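Side-chain contacts in protein-S-isoprenylcysteine O-methyltransferase (Tribolium castaneum, PDB 5V7P), which catalyses the methyl esterification of isoprenylated C-terminal cysteines in proteins, using S-adenosyl-L-methionine as the methyl donor: residues L10-G15 and F55-F60; F51-F56 and I64-A69; G93-V98 and V136-E141; F143-F148 and N228-P233. One frame throughout, in Å; residues are numbered along the deposited sequence.

Read from the N terminus, this membrane enzyme illustrates how short and long closures combine in an all-helical fold. Contact 1 brings the turn after helix 35-56 back to helix 4-29. Before it has closed, contact 2 opens at residue 51, so the two interlock, sharing Phe55 and Phe56, and together they tie the first three long helices into one cluster. Contact 3 follows in series and joins helix 90-113 to helix 129-148. Contact 4 comes next and spans the longest interval, linking the end of helix 129-148 to the residues leading into helix 231-258. Contacts 3 and 4 touch each other, with centres about 10 Å apart, through Glu141 and Leu230.

Contact 1 of 4, residues L10-G15 and F55-F60; sequences LQSFTG and FFYNEF. With MPG ([(Z)-octadec-9-enyl] (2R)-2,3-bis(oxidanyl)propanoate), chain T.
Tyr57 reaches from the turn between two helices toward Gln11 and Ser12 on helix 4-29. With CG set beside the backbone N (chi1 -71°), its CB directs the ring across the gap. On the way CE2 passes Ser12 OG at 4.2 Å, a distance of packing; that hydroxyl is bonded instead to Ile8 O within its own helix. CE2 also rests on Ala65 of helix 59-84, while CZ lies 3.9 Å from C10 of the lipid MPG (chain T), on the double bond of its chain. The phenolic OH at the tip comes closer to this carbon, OH to C10 being 3.1 Å, and stands 3.7 Å from Gln11 OE1. From there toward its headgroup the lipid runs beside Phe56, where CD2 meets C8 at 3.6 Å, and then past Gln11, whose OE1 lies 3.4 Å from MPG C2. Replacing Tyr57 with an alanine would probably leave a gap beside the double bond and take away the ring that joins the turn to Ser12. What results is a lipid-filled groove on the surface of a transmembrane bundle, walled by a helix and an interhelical turn, with Lys7 hydrogen-bonded to the same lipid.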
# COMPACT_ATOMS: atom_id res chain seq x y z
N LEU A 10 14.09 -13.40 -2.82
CA LEU A 10 15.02 -13.16 -3.92
C LEU A 10 15.29 -14.43 -4.71
O LEU A 10 15.33 -14.40 -5.94
CB LEU A 10 16.33 -12.56 -3.37
CG LEU A 10 17.30 -11.86 -4.32
CD1 LEU A 10 18.12 -12.86 -5.14
CD2 LEU A 10 16.59 -10.87 -5.24
N GLN A 11 15.45 -15.56 -4.02
CA GLN A 11 15.65 -16.83 -4.72
C GLN A 11 14.43 -17.18 -5.56
O GLN A 11 14.56 -17.60 -6.71
CB GLN A 11 15.94 -17.94 -3.71
CG GLN A 11 17.27 -17.78 -2.99
CD GLN A 11 17.43 -18.77 -1.85
OE1 GLN A 11 16.49 -19.01 -1.08
NE2 GLN A 11 18.61 -19.36 -1.73
N SER A 12 13.23 -17.03 -4.99
CA SER A 12 12.01 -17.40 -5.70
C SER A 12 11.72 -16.45 -6.85
O SER A 12 11.28 -16.87 -7.93
CB SER A 12 10.83 -17.44 -4.73
OG SER A 12 11.13 -18.25 -3.61
N PHE A 13 11.97 -15.15 -6.65
CA PHE A 13 11.66 -14.17 -7.68
C PHE A 13 12.55 -14.36 -8.91
O PHE A 13 12.06 -14.41 -10.04
CB PHE A 13 11.82 -12.76 -7.12
CG PHE A 13 11.63 -11.66 -8.13
CD1 PHE A 13 10.37 -11.30 -8.55
CD2 PHE A 13 12.73 -10.99 -8.65
CE1 PHE A 13 10.19 -10.29 -9.48
CE2 PHE A 13 12.56 -9.98 -9.58
CZ PHE A 13 11.29 -9.63 -9.99
N THR A 14 13.87 -14.46 -8.70
CA THR A 14 14.79 -14.63 -9.82
C THR A 14 14.67 -16.03 -10.41
O THR A 14 14.69 -16.19 -11.64
CB THR A 14 16.22 -14.35 -9.37
OG1 THR A 14 16.59 -15.27 -8.33
CG2 THR A 14 16.36 -12.93 -8.85
N GLY A 15 14.56 -17.05 -9.56
CA GLY A 15 14.38 -18.40 -10.07
C GLY A 15 13.15 -18.52 -10.95
O GLY A 15 13.21 -19.08 -12.05
N PHE A 55 6.70 -27.83 -1.45
CA PHE A 55 7.42 -28.98 -0.92
C PHE A 55 8.68 -28.56 -0.17
O PHE A 55 9.04 -29.17 0.84
CB PHE A 55 7.77 -29.94 -2.06
CG PHE A 55 8.55 -31.14 -1.61
CD1 PHE A 55 7.92 -32.20 -0.98
CD2 PHE A 55 9.92 -31.21 -1.84
CE1 PHE A 55 8.64 -33.31 -0.58
CE2 PHE A 55 10.64 -32.32 -1.44
CZ PHE A 55 10.00 -33.37 -0.81
N PHE A 56 9.36 -27.51 -0.65
CA PHE A 56 10.63 -27.09 -0.07
C PHE A 56 10.49 -26.02 1.00
O PHE A 56 11.49 -25.68 1.64
CB PHE A 56 11.55 -26.56 -1.18
CG PHE A 56 12.17 -27.63 -2.04
CD1 PHE A 56 12.42 -28.89 -1.53
CD2 PHE A 56 12.52 -27.36 -3.35
CE1 PHE A 56 12.99 -29.87 -2.32
CE2 PHE A 56 13.09 -28.33 -4.14
CZ PHE A 56 13.33 -29.58 -3.62
N TYR A 57 9.30 -25.49 1.22
CA TYR A 57 9.10 -24.42 2.18
C TYR A 57 7.97 -24.77 3.14
O TYR A 57 7.03 -25.47 2.77
CB TYR A 57 8.79 -23.09 1.49
CG TYR A 57 9.97 -22.50 0.76
CD1 TYR A 57 11.11 -22.13 1.45
CD2 TYR A 57 9.94 -22.29 -0.61
CE1 TYR A 57 12.19 -21.58 0.80
CE2 TYR A 57 11.02 -21.74 -1.28
CZ TYR A 57 12.14 -21.39 -0.56
OH TYR A 57 13.23 -20.84 -1.21
N ASN A 58 8.09 -24.28 4.37
CA ASN A 58 7.00 -24.39 5.32
C ASN A 58 5.96 -23.31 5.03
O ASN A 58 6.07 -22.55 4.06
CB ASN A 58 7.54 -24.30 6.75
CG ASN A 58 8.12 -22.94 7.08
OD1 ASN A 58 8.41 -22.14 6.20
ND2 ASN A 58 8.31 -22.68 8.37
N GLU A 59 4.93 -23.24 5.87
CA GLU A 59 3.82 -22.33 5.61
C GLU A 59 4.30 -20.89 5.52
O GLU A 59 3.97 -20.17 4.57
CB GLU A 59 2.76 -22.48 6.70
CG GLU A 59 2.00 -23.80 6.64
CD GLU A 59 1.11 -23.90 5.41
OE1 GLU A 59 0.69 -22.85 4.89
OE2 GLU A 59 0.83 -25.04 4.97
N PHE A 60 5.08 -20.44 6.51
CA PHE A 60 5.52 -19.04 6.53
C PHE A 60 6.35 -18.71 5.29
O PHE A 60 6.10 -17.71 4.61
CB PHE A 60 6.31 -18.76 7.80
CG PHE A 60 7.09 -17.47 7.76
CD1 PHE A 60 6.46 -16.26 8.02
CD2 PHE A 60 8.44 -17.47 7.45
CE1 PHE A 60 7.17 -15.08 7.98
CE2 PHE A 60 9.15 -16.28 7.41
CZ PHE A 60 8.51 -15.09 7.68
C2 MPG T . 17.89 -20.81 1.49
C3 MPG T . 17.13 -22.05 1.96
C4 MPG T . 17.23 -23.19 0.95
C5 MPG T . 16.56 -22.78 -0.36
C6 MPG T . 15.62 -23.87 -0.86
C7 MPG T . 15.63 -23.89 -2.39
C8 MPG T . 14.24 -24.19 -2.96
C9 MPG T . 13.92 -23.28 -4.14
C10 MPG T . 13.95 -21.97 -4.00
C11 MPG T . 13.62 -21.05 -5.17
C12 MPG T . 14.62 -21.26 -6.31
C13 MPG T . 13.85 -21.49 -7.61
O1 MPG T . 18.64 -18.87 2.67
C1 MPG T . 17.51 -19.63 2.38
CXD MPG T . 19.88 -18.72 4.87
O2 MPG T . 19.50 -18.66 6.22
C21 MPG T . 20.99 -17.70 4.62
O3 MPG T . 21.55 -17.93 3.36
O4 MPG T . 17.78 -17.75 4.42
CX3 MPG T . 18.68 -18.40 3.99

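Contact 2 of 4, residues F51-F56 and I64-A69; sequences FFLKFF and IAIRAA
Ala65 O accepts the backbone N-H of Ala69 at 2.8 Å, an ordinary helical bond, and from the facing helix Leu53 brings a methyl to the same carbonyl, CD1 to O being 4.0 Å. That methyl carries the whole contact. Leu53 CD1 settles into a shallow notch whose walls are the CB of Ala69 at 3.9 Å, the CB of Ala65 at 4.3 Å and the CD1 of Ile66 at 4.1 Å. Leucine reaches this far because CD1 continues the line of the side chain, trans to CA (chi2 179°), while its other methyl, CD2, turns toward the ring of Tyr57. Ile66 starts out beside the interface and bends in: CG1 lies opposite the backbone N (chi1 -168°), and a turn about the next bond swings CD1 round until it touches the leucine methyl.

Helices 35-56 and 59-84 form a helical hairpin, antiparallel and joined by a very short turn; their segments run at 154° with axes 9.9 Å apart. Two alanines one turn apart give the leucine a low surface to lie on, and Ala65 also touches Ile8 and Ser12 of helix 4-29. Nearer the turn the same hairpin is held by charge, Lys54 making a salt bridge to Glu59 and a cation-pi contact with Phe62.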
# COMPACT_ATOMS: atom_id res chain seq x y z
N PHE A 51 3.94 -26.29 -6.68
CA PHE A 51 4.08 -27.51 -5.91
C PHE A 51 5.52 -27.81 -5.52
O PHE A 51 5.76 -28.41 -4.47
CB PHE A 51 3.50 -28.70 -6.68
CG PHE A 51 2.01 -28.82 -6.56
CD1 PHE A 51 1.43 -29.29 -5.39
CD2 PHE A 51 1.17 -28.45 -7.60
CE1 PHE A 51 0.06 -29.40 -5.26
CE2 PHE A 51 -0.20 -28.56 -7.48
CZ PHE A 51 -0.76 -29.03 -6.31
N PHE A 52 6.50 -27.40 -6.33
CA PHE A 52 7.89 -27.53 -5.92
C PHE A 52 8.20 -26.60 -4.75
O PHE A 52 8.98 -26.96 -3.86
CB PHE A 52 8.82 -27.23 -7.10
CG PHE A 52 9.15 -28.44 -7.93
CD1 PHE A 52 10.01 -29.42 -7.45
CD2 PHE A 52 8.60 -28.60 -9.19
CE1 PHE A 52 10.32 -30.53 -8.21
CE2 PHE A 52 8.91 -29.71 -9.96
CZ PHE A 52 9.77 -30.68 -9.47
N LEU A 53 7.59 -25.41 -4.73
CA LEU A 53 7.83 -24.48 -3.63
C LEU A 53 7.14 -24.95 -2.36
O LEU A 53 7.72 -24.88 -1.27
CB LEU A 53 7.36 -23.08 -4.01
CG LEU A 53 8.17 -22.33 -5.08
CD1 LEU A 53 7.55 -20.97 -5.35
CD2 LEU A 53 9.63 -22.17 -4.66
N LYS A 54 5.90 -25.43 -2.47
CA LYS A 54 5.19 -25.91 -1.29
C LYS A 54 5.92 -27.09 -0.66
O LYS A 54 5.79 -27.32 0.55
CB LYS A 54 3.76 -26.31 -1.66
CG LYS A 54 2.90 -26.67 -0.46
CD LYS A 54 1.70 -25.75 -0.32
CE LYS A 54 1.19 -25.72 1.11
NZ LYS A 54 1.85 -24.65 1.92
N PHE A 55 6.70 -27.83 -1.45
CA PHE A 55 7.42 -28.98 -0.92
C PHE A 55 8.68 -28.56 -0.17
O PHE A 55 9.04 -29.17 0.84
CB PHE A 55 7.77 -29.94 -2.06
CG PHE A 55 8.55 -31.14 -1.61
CD1 PHE A 55 7.92 -32.20 -0.98
CD2 PHE A 55 9.92 -31.21 -1.84
CE1 PHE A 55 8.64 -33.31 -0.58
CE2 PHE A 55 10.64 -32.32 -1.44
CZ PHE A 55 10.00 -33.37 -0.81
N PHE A 56 9.36 -27.51 -0.65
CA PHE A 56 10.63 -27.09 -0.07
C PHE A 56 10.49 -26.02 1.00
O PHE A 56 11.49 -25.68 1.64
CB PHE A 56 11.55 -26.56 -1.18
CG PHE A 56 12.17 -27.63 -2.04
CD1 PHE A 56 12.42 -28.89 -1.53
CD2 PHE A 56 12.52 -27.36 -3.35
CE1 PHE A 56 12.99 -29.87 -2.32
CE2 PHE A 56 13.09 -28.33 -4.14
CZ PHE A 56 13.33 -29.58 -3.62
N ILE A 64 5.64 -16.37 1.38
CA ILE A 64 6.52 -15.37 0.80
C ILE A 64 7.04 -15.83 -0.56
O ILE A 64 7.07 -15.05 -1.52
CB ILE A 64 7.68 -15.06 1.77
CG1 ILE A 64 7.14 -14.35 3.02
CG2 ILE A 64 8.76 -14.22 1.09
CD1 ILE A 64 8.17 -14.18 4.12
N ALA A 65 7.45 -17.09 -0.66
CA ALA A 65 8.08 -17.57 -1.88
C ALA A 65 7.12 -17.56 -3.06
O ALA A 65 7.50 -17.17 -4.17
CB ALA A 65 8.64 -18.98 -1.66
N ILE A 66 5.87 -17.99 -2.84
CA ILE A 66 4.94 -18.10 -3.96
C ILE A 66 4.56 -16.73 -4.49
O ILE A 66 4.35 -16.56 -5.70
CB ILE A 66 3.70 -18.92 -3.56
CG1 ILE A 66 2.87 -19.30 -4.79
CG2 ILE A 66 2.84 -18.16 -2.56
CD1 ILE A 66 3.55 -20.28 -5.73
N ARG A 67 4.46 -15.73 -3.61
CA ARG A 67 4.16 -14.38 -4.08
C ARG A 67 5.33 -13.81 -4.87
O ARG A 67 5.13 -13.19 -5.92
CB ARG A 67 3.82 -13.49 -2.88
CG ARG A 67 2.45 -13.77 -2.30
CD ARG A 67 2.26 -13.11 -0.94
NE ARG A 67 0.88 -13.24 -0.48
CZ ARG A 67 0.35 -14.35 0.02
NH1 ARG A 67 1.09 -15.45 0.12
NH2 ARG A 67 -0.91 -14.37 0.41
N ALA A 68 6.56 -14.02 -4.39
CA ALA A 68 7.73 -13.56 -5.13
C ALA A 68 7.83 -14.26 -6.48
O ALA A 68 8.14 -13.63 -7.50
CB ALA A 68 9.00 -13.80 -4.31
N ALA A 69 7.56 -15.57 -6.51
CA ALA A 69 7.58 -16.30 -7.77
C ALA A 69 6.50 -15.79 -8.72
O ALA A 69 6.72 -15.67 -9.93
CB ALA A 69 7.41 -17.79 -7.52

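Contact 3 of 4, residues G93-V98 and V136-E141; sequences GGYMSV and VSSWVE. With D10 (decane), chain J; MPG ([(Z)-octadec-9-enyl] (2R)-2,3-bis(oxidanyl)propanoate), chain B; D10 (decane), chain I.
Tyr95 and Trp139 meet through a directional hydrogen bond. The indole NE1 donates to Tyr95 OH at 2.9 Å with an N-H...O angle of 160°, and the oxygen lies almost in the indole plane. The same hydroxyl forms a second hydrogen bond, OH to O3 of the lipid MPG (chain B) at 2.9 Å, so one phenol oxygen ties a helix to a lipid headgroup. Ser138 OG remains farther off, 4.0 Å from Tyr95 OH, and bonds to Ala135 O in its own helix.

The aromatic contact is one of rims. The phenol and the five-membered ring stand with their planes 74° apart and neither covers the other; Tyr95 CE2 touches Trp139 CD1 at 3.9 Å. With CG trans to the backbone N (chi1 157°), the tyrosine ring is carried straight out from helix 90-113.

Apolar packing fixes the indole from both sides. Decane (chain J) lies over one face, its C4 at 3.7 Å from CZ2, and Val136 CA backs the other face, while Phe92 meets the ring edge-to-face. A leucine in place of Trp139 would probably leave Tyr95 OH without its N-H donor and take away the broad surface on which the decane lies. The pair bridges transmembrane helices 90-113 and 129-148, with the MPG headgroup site of Tyr95, Ser138 and Thr222 beside the hydroxyl and decane packed on the indole.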
# COMPACT_ATOMS: atom_id res chain seq x y z
N GLY A 93 2.20 -4.93 -21.78
CA GLY A 93 3.31 -5.71 -21.25
C GLY A 93 4.21 -4.90 -20.35
O GLY A 93 4.61 -5.36 -19.27
N GLY A 94 4.56 -3.69 -20.77
CA GLY A 94 5.39 -2.84 -19.93
C GLY A 94 4.71 -2.46 -18.64
O GLY A 94 5.35 -2.34 -17.59
N TYR A 95 3.39 -2.27 -18.68
CA TYR A 95 2.63 -1.98 -17.47
C TYR A 95 2.70 -3.14 -16.49
O TYR A 95 2.93 -2.95 -15.29
CB TYR A 95 1.19 -1.65 -17.84
CG TYR A 95 0.20 -1.86 -16.71
CD1 TYR A 95 -0.02 -0.87 -15.77
CD2 TYR A 95 -0.52 -3.04 -16.60
CE1 TYR A 95 -0.93 -1.05 -14.74
CE2 TYR A 95 -1.43 -3.23 -15.57
CZ TYR A 95 -1.62 -2.23 -14.64
OH TYR A 95 -2.52 -2.41 -13.62
N MET A 96 2.50 -4.36 -16.99
CA MET A 96 2.58 -5.53 -16.12
C MET A 96 3.94 -5.61 -15.44
O MET A 96 4.02 -5.89 -14.23
CB MET A 96 2.33 -6.80 -16.93
CG MET A 96 0.90 -6.96 -17.42
SD MET A 96 0.72 -8.29 -18.62
CE MET A 96 1.49 -9.66 -17.76
N SER A 97 5.02 -5.38 -16.19
CA SER A 97 6.36 -5.50 -15.62
C SER A 97 6.61 -4.42 -14.56
O SER A 97 7.17 -4.71 -13.50
CB SER A 97 7.40 -5.41 -16.73
OG SER A 97 7.19 -6.44 -17.69
N VAL A 98 6.21 -3.18 -14.84
CA VAL A 98 6.34 -2.11 -13.86
C VAL A 98 5.62 -2.47 -12.57
O VAL A 98 6.13 -2.25 -11.47
CB VAL A 98 5.82 -0.78 -14.46
CG1 VAL A 98 5.55 0.26 -13.37
CG2 VAL A 98 6.82 -0.23 -15.47
N VAL A 136 -8.71 -3.31 -11.92
CA VAL A 136 -9.37 -4.04 -13.01
C VAL A 136 -9.97 -3.06 -14.01
O VAL A 136 -9.93 -3.29 -15.22
CB VAL A 136 -10.44 -5.00 -12.44
CG1 VAL A 136 -11.23 -5.66 -13.57
CG2 VAL A 136 -9.79 -6.05 -11.56
N SER A 137 -10.54 -1.96 -13.52
CA SER A 137 -11.17 -1.01 -14.42
C SER A 137 -10.17 -0.39 -15.38
O SER A 137 -10.54 0.03 -16.48
CB SER A 137 -11.88 0.09 -13.62
OG SER A 137 -10.96 1.02 -13.09
N SER A 138 -8.89 -0.32 -14.99
CA SER A 138 -7.87 0.16 -15.91
C SER A 138 -7.50 -0.91 -16.93
O SER A 138 -7.06 -0.58 -18.03
CB SER A 138 -6.62 0.60 -15.14
OG SER A 138 -5.82 -0.50 -14.74
N TRP A 139 -7.68 -2.18 -16.59
CA TRP A 139 -7.47 -3.25 -17.57
C TRP A 139 -8.58 -3.25 -18.61
O TRP A 139 -8.32 -3.42 -19.80
CB TRP A 139 -7.40 -4.61 -16.87
CG TRP A 139 -6.36 -4.71 -15.81
CD1 TRP A 139 -5.32 -3.86 -15.58
CD2 TRP A 139 -6.27 -5.73 -14.81
NE1 TRP A 139 -4.58 -4.28 -14.51
CE2 TRP A 139 -5.14 -5.43 -14.01
CE3 TRP A 139 -7.02 -6.86 -14.51
CZ2 TRP A 139 -4.76 -6.23 -12.94
CZ3 TRP A 139 -6.64 -7.66 -13.44
CH2 TRP A 139 -5.52 -7.33 -12.67
N VAL A 140 -9.83 -3.08 -18.17
CA VAL A 140 -10.94 -3.14 -19.12
C VAL A 140 -10.92 -1.91 -20.03
O VAL A 140 -11.20 -2.01 -21.23
CB VAL A 140 -12.29 -3.28 -18.38
CG1 VAL A 140 -12.24 -4.45 -17.40
CG2 VAL A 140 -12.66 -1.99 -17.66
N GLU A 141 -10.59 -0.74 -19.47
CA GLU A 141 -10.48 0.45 -20.31
C GLU A 141 -9.46 0.23 -21.42
O GLU A 141 -9.73 0.50 -22.59
CB GLU A 141 -10.10 1.67 -19.48
CG GLU A 141 -9.96 2.93 -20.33
CD GLU A 141 -9.50 4.15 -19.55
OE1 GLU A 141 -9.41 4.08 -18.31
OE2 GLU A 141 -9.23 5.18 -20.20
C1 D10 J . -4.34 -9.02 -17.15
C2 D10 J . -3.71 -9.33 -15.79
C3 D10 J . -2.74 -8.23 -15.39
C4 D10 J . -2.16 -8.56 -14.02
C5 D10 J . -1.21 -7.45 -13.57
C6 D10 J . -0.73 -7.76 -12.15
C7 D10 J . 0.28 -6.71 -11.70
C8 D10 J . 0.46 -6.78 -10.19
C9 D10 J . 1.13 -8.10 -9.81
C2 MPG B . -5.61 2.63 -8.15
C3 MPG B . -4.85 3.94 -8.14
C4 MPG B . -4.31 4.27 -6.75
C5 MPG B . -3.34 5.42 -6.85
C6 MPG B . -2.93 5.85 -5.45
C7 MPG B . -2.14 4.77 -4.71
C8 MPG B . -2.56 4.83 -3.25
C9 MPG B . -1.54 4.08 -2.40
C10 MPG B . -1.80 2.96 -1.77
C11 MPG B . -3.17 2.28 -1.80
C12 MPG B . -2.98 0.77 -1.64
C13 MPG B . -2.50 0.44 -0.23
C14 MPG B . -1.84 -0.93 -0.27
C15 MPG B . -1.57 -1.43 1.15
C16 MPG B . -2.14 -2.83 1.33
O1 MPG B . -4.11 0.99 -8.99
C1 MPG B . -4.71 1.44 -7.82
CXD MPG B . -1.95 0.38 -10.11
O2 MPG B . -1.10 1.19 -10.87
C21 MPG B . -2.90 -0.37 -11.05
O3 MPG B . -2.80 0.15 -12.35
O4 MPG B . -2.20 2.10 -8.52
CX3 MPG B . -2.74 1.24 -9.14
C3 D10 I . -9.50 -10.27 -14.75
C4 D10 I . -10.34 -9.45 -15.74
C5 D10 I . -9.44 -8.87 -16.83
C6 D10 I . -10.28 -8.07 -17.81
C7 D10 I . -9.38 -7.50 -18.91
C8 D10 I . -10.25 -6.88 -20.00

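Contact 4 of 4, residues F143-F148 and N228-P233; sequences FIETYF and NPLCIP. With D10 (decane), chain O; UND (undecane), chain K.
An extended Glu145, with CG beside the backbone N (chi1 -75°) and CD trans to CA (chi2 175°), sends its carboxylate straight across to Asn228 and Pro229. Asn228 starts off to one side, but its own first torsion brings the amide round to meet it, the planes of the two groups being 65° apart.

Two acceptors then face each other, Glu145 OE1 and Asn228 OD1 at 3.4 Å, a pairing that would be unfavourable alone. Lys153 resolves it: its NZ forms a salt bridge to OE1 and a hydrogen bond to OD1, so a single ammonium group serves both oxygens. The carboxylate also rests on the proline ring, where CD, the carbon next to the imide nitrogen, lies 3.4 Å from OE2. Glu141 OE2, which accepts from Leu230 N, is close to Glu145 OE2; two carboxylates so near each other may raise the proton affinity of one, an effect the lysine would be expected to offset.

Hydrocarbon skirts the polar cluster. Undecane touches Ile144 CG2 through C11 at 3.7 Å and Leu230 CD1 through C6 at 3.9 Å, spanning both segments.

The contact thus lies where the last turns of helix 129-148 meet the residues leading into helix 231-258, with helix 150-153 supplying Lys153 and helix 210-225 supplying Gln223, which bonds Asn228 ND2.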
# COMPACT_ATOMS: atom_id res chain seq x y z
N PHE A 143 -8.27 -2.54 -22.84
CA PHE A 143 -8.62 -3.52 -23.86
C PHE A 143 -9.89 -3.14 -24.62
O PHE A 143 -10.00 -3.47 -25.81
CB PHE A 143 -8.77 -4.91 -23.23
CG PHE A 143 -7.46 -5.52 -22.84
CD1 PHE A 143 -6.61 -6.03 -23.81
CD2 PHE A 143 -7.06 -5.57 -21.51
CE1 PHE A 143 -5.40 -6.59 -23.46
CE2 PHE A 143 -5.85 -6.13 -21.16
CZ PHE A 143 -5.02 -6.63 -22.13
N ILE A 144 -10.83 -2.46 -23.98
CA ILE A 144 -11.96 -1.90 -24.72
C ILE A 144 -11.48 -0.79 -25.64
O ILE A 144 -11.87 -0.73 -26.82
CB ILE A 144 -13.05 -1.40 -23.75
CG1 ILE A 144 -13.72 -2.59 -23.06
CG2 ILE A 144 -14.09 -0.55 -24.48
CD1 ILE A 144 -14.80 -2.21 -22.04
N GLU A 145 -10.62 0.09 -25.14
CA GLU A 145 -10.11 1.18 -25.96
C GLU A 145 -9.17 0.66 -27.05
O GLU A 145 -9.14 1.20 -28.16
CB GLU A 145 -9.39 2.21 -25.09
CG GLU A 145 -10.32 3.10 -24.29
CD GLU A 145 -9.57 4.02 -23.35
OE1 GLU A 145 -8.35 3.83 -23.17
OE2 GLU A 145 -10.21 4.94 -22.79
N THR A 146 -8.39 -0.38 -26.74
CA THR A 146 -7.49 -0.93 -27.75
C THR A 146 -8.24 -1.68 -28.83
O THR A 146 -7.74 -1.81 -29.95
CB THR A 146 -6.45 -1.84 -27.08
OG1 THR A 146 -5.20 -1.72 -27.79
CG2 THR A 146 -6.88 -3.31 -27.08
N TYR A 147 -9.45 -2.17 -28.53
CA TYR A 147 -10.27 -2.83 -29.54
C TYR A 147 -10.89 -1.81 -30.49
O TYR A 147 -10.84 -1.98 -31.71
CB TYR A 147 -11.35 -3.67 -28.86
CG TYR A 147 -12.29 -4.37 -29.82
CD1 TYR A 147 -11.88 -5.49 -30.53
CD2 TYR A 147 -13.58 -3.90 -30.01
CE1 TYR A 147 -12.74 -6.13 -31.40
CE2 TYR A 147 -14.45 -4.54 -30.89
CZ TYR A 147 -14.02 -5.65 -31.58
OH TYR A 147 -14.88 -6.28 -32.45
N PHE A 148 -11.47 -0.73 -29.94
CA PHE A 148 -12.14 0.26 -30.77
C PHE A 148 -11.16 1.27 -31.35
O PHE A 148 -11.33 1.72 -32.49
CB PHE A 148 -13.22 0.98 -29.96
CG PHE A 148 -14.42 0.13 -29.66
CD1 PHE A 148 -15.39 -0.10 -30.62
CD2 PHE A 148 -14.60 -0.44 -28.40
CE1 PHE A 148 -16.50 -0.88 -30.35
CE2 PHE A 148 -15.70 -1.21 -28.12
CZ PHE A 148 -16.65 -1.43 -29.10
N ASN A 228 -4.50 5.52 -20.79
CA ASN A 228 -5.90 5.42 -20.42
C ASN A 228 -6.42 6.82 -20.08
O ASN A 228 -6.16 7.32 -18.98
CB ASN A 228 -6.07 4.49 -19.22
CG ASN A 228 -6.06 3.02 -19.61
OD1 ASN A 228 -6.33 2.67 -20.76
ND2 ASN A 228 -5.76 2.15 -18.65
N PRO A 229 -7.15 7.48 -20.98
CA PRO A 229 -7.59 8.86 -20.69
C PRO A 229 -8.58 8.97 -19.55
O PRO A 229 -8.73 10.05 -18.98
CB PRO A 229 -8.20 9.32 -22.02
CG PRO A 229 -8.58 8.07 -22.73
CD PRO A 229 -7.56 7.05 -22.33
N LEU A 230 -9.28 7.89 -19.19
CA LEU A 230 -10.22 7.94 -18.08
C LEU A 230 -9.54 7.68 -16.74
O LEU A 230 -9.86 8.32 -15.74
CB LEU A 230 -11.35 6.94 -18.29
CG LEU A 230 -12.19 7.11 -19.56
CD1 LEU A 230 -13.26 6.02 -19.63
CD2 LEU A 230 -12.84 8.49 -19.62
N CYS A 231 -8.59 6.74 -16.70
CA CYS A 231 -7.98 6.35 -15.43
C CYS A 231 -6.94 7.35 -14.95
O CYS A 231 -6.71 7.46 -13.74
CB CYS A 231 -7.35 4.97 -15.55
SG CYS A 231 -8.50 3.59 -15.30
N ILE A 232 -6.31 8.09 -15.87
CA ILE A 232 -5.25 9.01 -15.49
C ILE A 232 -5.80 10.04 -14.51
O ILE A 232 -5.27 10.16 -13.40
CB ILE A 232 -4.62 9.69 -16.73
CG1 ILE A 232 -3.67 8.71 -17.43
CG2 ILE A 232 -3.88 10.97 -16.34
CD1 ILE A 232 -3.18 9.19 -18.79
N PRO A 233 -6.87 10.77 -14.84
CA PRO A 233 -7.40 11.72 -13.85
C PRO A 233 -7.97 11.04 -12.62
O PRO A 233 -7.80 11.53 -11.50
CB PRO A 233 -8.47 12.49 -14.63
CG PRO A 233 -8.22 12.18 -16.07
CD PRO A 233 -7.66 10.81 -16.08
C1 D10 O . -16.00 3.89 -26.51
C2 D10 O . -16.08 3.00 -27.75
C3 D10 O . -17.12 3.56 -28.71
C4 D10 O . -17.36 2.56 -29.84
C5 D10 O . -18.58 2.99 -30.66
C6 D10 O . -19.14 1.79 -31.42
C7 D10 O . -20.61 2.03 -31.76
C8 D10 O . -21.33 0.68 -31.89
C9 D10 O . -22.83 0.92 -32.02
C10 D10 O . -23.54 -0.43 -32.13
C1 UND K . -12.31 3.78 -11.46
C2 UND K . -13.22 4.49 -12.46
C3 UND K . -12.45 4.75 -13.76
C4 UND K . -13.39 4.75 -14.96
C5 UND K . -12.87 3.81 -16.05
C6 UND K . -14.02 3.35 -16.94
C7 UND K . -13.65 2.01 -17.57
C8 UND K . -14.80 1.50 -18.43
C9 UND K . -14.88 2.30 -19.73
C10 UND K . -14.59 1.41 -20.93
C11 UND K . -14.05 2.25 -22.08